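Local coordinates for DNA-binding protein reb1 (Schizosaccharomyces pombe, PDB 5EYB), which binds specific DNA sites in the rRNA enhancer and promoter and upstream of many RNA polymerase II genes, and helps terminate RNA polymerase I transcription, at a contact of chain A with DNA. Numbering follows the deposited sequence.

A contact of chain A with DNA. Residues 71, 74-75, 88. With nucleotides of chain B.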
loop_
_atom_site.group_PDB
_atom_site.type_symbol
_atom_site.label_atom_id
_atom_site.label_comp_id
_atom_site.label_asym_id
_atom_site.label_seq_id
_atom_site.Cartn_x
_atom_site.Cartn_y
_atom_site.Cartn_z
ATOM N N THR A 71 -0.107 2.181 -15.047
ATOM C CA THR A 71 1.027 1.354 -14.654
ATOM C C THR A 71 1.782 0.810 -15.868
ATOM O O THR A 71 2.984 0.566 -15.787
ATOM C CB THR A 71 0.592 0.183 -13.762
ATOM O OG1 THR A 71 1.746 -0.535 -13.313
ATOM C CG2 THR A 71 -0.270 -0.752 -14.533
ATOM N N ARG A 74 4.005 3.614 -16.816
ATOM C CA ARG A 74 5.090 3.722 -15.849
ATOM C C ARG A 74 6.218 2.755 -16.190
ATOM O O ARG A 74 7.390 3.122 -16.156
ATOM C CB ARG A 74 4.586 3.456 -14.431
ATOM C CG ARG A 74 3.854 4.624 -13.791
ATOM C CD ARG A 74 3.369 4.248 -12.400
ATOM N NE ARG A 74 2.597 5.313 -11.769
ATOM C CZ ARG A 74 2.091 5.236 -10.543
ATOM N NH1 ARG A 74 2.279 4.143 -9.818
ATOM N NH2 ARG A 74 1.402 6.249 -10.039
ATOM N N HIS A 75 5.867 1.528 -16.516
ATOM C CA HIS A 75 6.826 0.564 -17.008
ATOM C C HIS A 75 7.404 0.923 -18.346
ATOM O O HIS A 75 8.542 0.660 -18.597
ATOM C CB HIS A 75 6.229 -0.828 -17.044
ATOM C CG HIS A 75 5.991 -1.402 -15.695
ATOM N ND1 HIS A 75 6.447 -2.638 -15.323
ATOM C CD2 HIS A 75 5.358 -0.897 -14.621
ATOM C CE1 HIS A 75 6.105 -2.874 -14.076
ATOM N NE2 HIS A 75 5.438 -1.834 -13.629
ATOM N N TYR A 88 10.139 1.733 -11.263
ATOM C CA TYR A 88 9.307 0.824 -12.044
ATOM C C TYR A 88 10.139 0.061 -13.073
ATOM O O TYR A 88 9.604 -0.706 -13.876
ATOM C CB TYR A 88 8.176 1.597 -12.730
ATOM C CG TYR A 88 7.389 2.473 -11.779
ATOM C CD1 TYR A 88 6.566 1.915 -10.810
ATOM C CD2 TYR A 88 7.472 3.856 -11.849
ATOM C CE1 TYR A 88 5.850 2.708 -9.936
ATOM C CE2 TYR A 88 6.756 4.660 -10.979
ATOM C CZ TYR A 88 5.948 4.080 -10.024
ATOM O OH TYR A 88 5.234 4.875 -9.157
ATOM P P DA B 17 3.557 -1.847 -10.314
ATOM O OP1 DA B 17 3.821 -2.943 -11.270
ATOM O OP2 DA B 17 3.890 -0.450 -10.672
ATOM O "O5'" DA B 17 2.017 -1.902 -9.920
ATOM C "C5'" DA B 17 1.452 -3.125 -9.502
ATOM C "C4'" DA B 17 -0.033 -2.970 -9.271
ATOM O "O4'" DA B 17 -0.255 -2.198 -8.067
ATOM C "C3'" DA B 17 -0.793 -2.261 -10.391
ATOM O "O3'" DA B 17 -1.982 -2.980 -10.669
ATOM C "C2'" DA B 17 -1.079 -0.870 -9.813
ATOM C "C1'" DA B 17 -1.169 -1.155 -8.323
ATOM N N9 DA B 17 -0.799 -0.021 -7.480
ATOM C C8 DA B 17 0.291 0.796 -7.620
ATOM N N7 DA B 17 0.379 1.728 -6.697
ATOM C C5 DA B 17 -0.725 1.499 -5.890
ATOM C C6 DA B 17 -1.211 2.145 -4.733
ATOM N N6 DA B 17 -0.611 3.197 -4.167
ATOM N N1 DA B 17 -2.337 1.662 -4.175
ATOM C C2 DA B 17 -2.936 0.607 -4.741
ATOM N N3 DA B 17 -2.578 -0.081 -5.825
ATOM C C4 DA B 17 -1.456 0.421 -6.357
ATOM P P DT B 18 -3.026 -2.456 -11.767
ATOM O OP1 DT B 18 -3.632 -3.643 -12.406
ATOM O OP2 DT B 18 -2.390 -1.430 -12.602
ATOM O "O5'" DT B 18 -4.120 -1.700 -10.890
ATOM C "C5'" DT B 18 -4.447 -2.195 -9.609
ATOM C "C4'" DT B 18 -5.498 -1.324 -8.955
ATOM O "O4'" DT B 18 -4.860 -0.341 -8.098
ATOM C "C3'" DT B 18 -6.375 -0.538 -9.928
ATOM O "O3'" DT B 18 -7.721 -0.655 -9.535
ATOM C "C2'" DT B 18 -5.870 0.895 -9.772
ATOM C "C1'" DT B 18 -5.463 0.908 -8.314
ATOM N N1 DT B 18 -4.478 1.971 -7.981
ATOM C C2 DT B 18 -4.649 2.709 -6.831
ATOM O O2 DT B 18 -5.576 2.538 -6.055
ATOM N N3 DT B 18 -3.689 3.662 -6.618
ATOM C C4 DT B 18 -2.599 3.945 -7.422
ATOM O O4 DT B 18 -1.788 4.823 -7.146
ATOM C C5 DT B 18 -2.482 3.135 -8.611
ATOM C C7 DT B 18 -1.340 3.351 -9.559
ATOM C C6 DT B 18 -3.415 2.199 -8.830
#
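Thr71, Arg74 and His75 meet chain B from one helix, 69-79, whose backbone keeps regular helical torsions and sends all three side chains toward the DNA, while Tyr88 joins them from the short 3-10 helix 86-88. The helix, part of the first Myb-associated domain of Reb1, exemplifies how one helix can divide its work between phosphates and a base edge. His75 contacts the DNA backbone: its ring NE2 donates a hydrogen bond to OP1 of the DA17 phosphate at 3.1 Å, moderately bent (139° at the hydrogen), with the oxygen tilted 21° out of the ring plane. The backbone carbonyl O of Tyr88 lies over the centre of one imidazole face. An alanine in place of His75 would probably leave OP1 without this donor and the phosphate less firmly placed. Thr71 OG1, anti to the backbone N (chi1 -175°), turns toward OP2 of DA17, a weak hydrogen bond at 3.4 Å. Arg74 instead stretches into the major groove, its chain extended from CG to NE, and sets its guanidinium against the C7 methyl of DT18, with CZ, NH1 and NH2 all within 4.0 Å of it. This is van der Waals contact; the structure alone does not show whether it selects thymine. Tyr88 supports that reach while also brushing the phosphate: Arg74 CD rests over one ring face, offset toward the rim, and the phenol OH sits 3.0 Å above the plane of the Arg74 guanidinium, toward its rim. On the phosphate side, the same ring sets CD1 3.6 Å from OP2 of DA17.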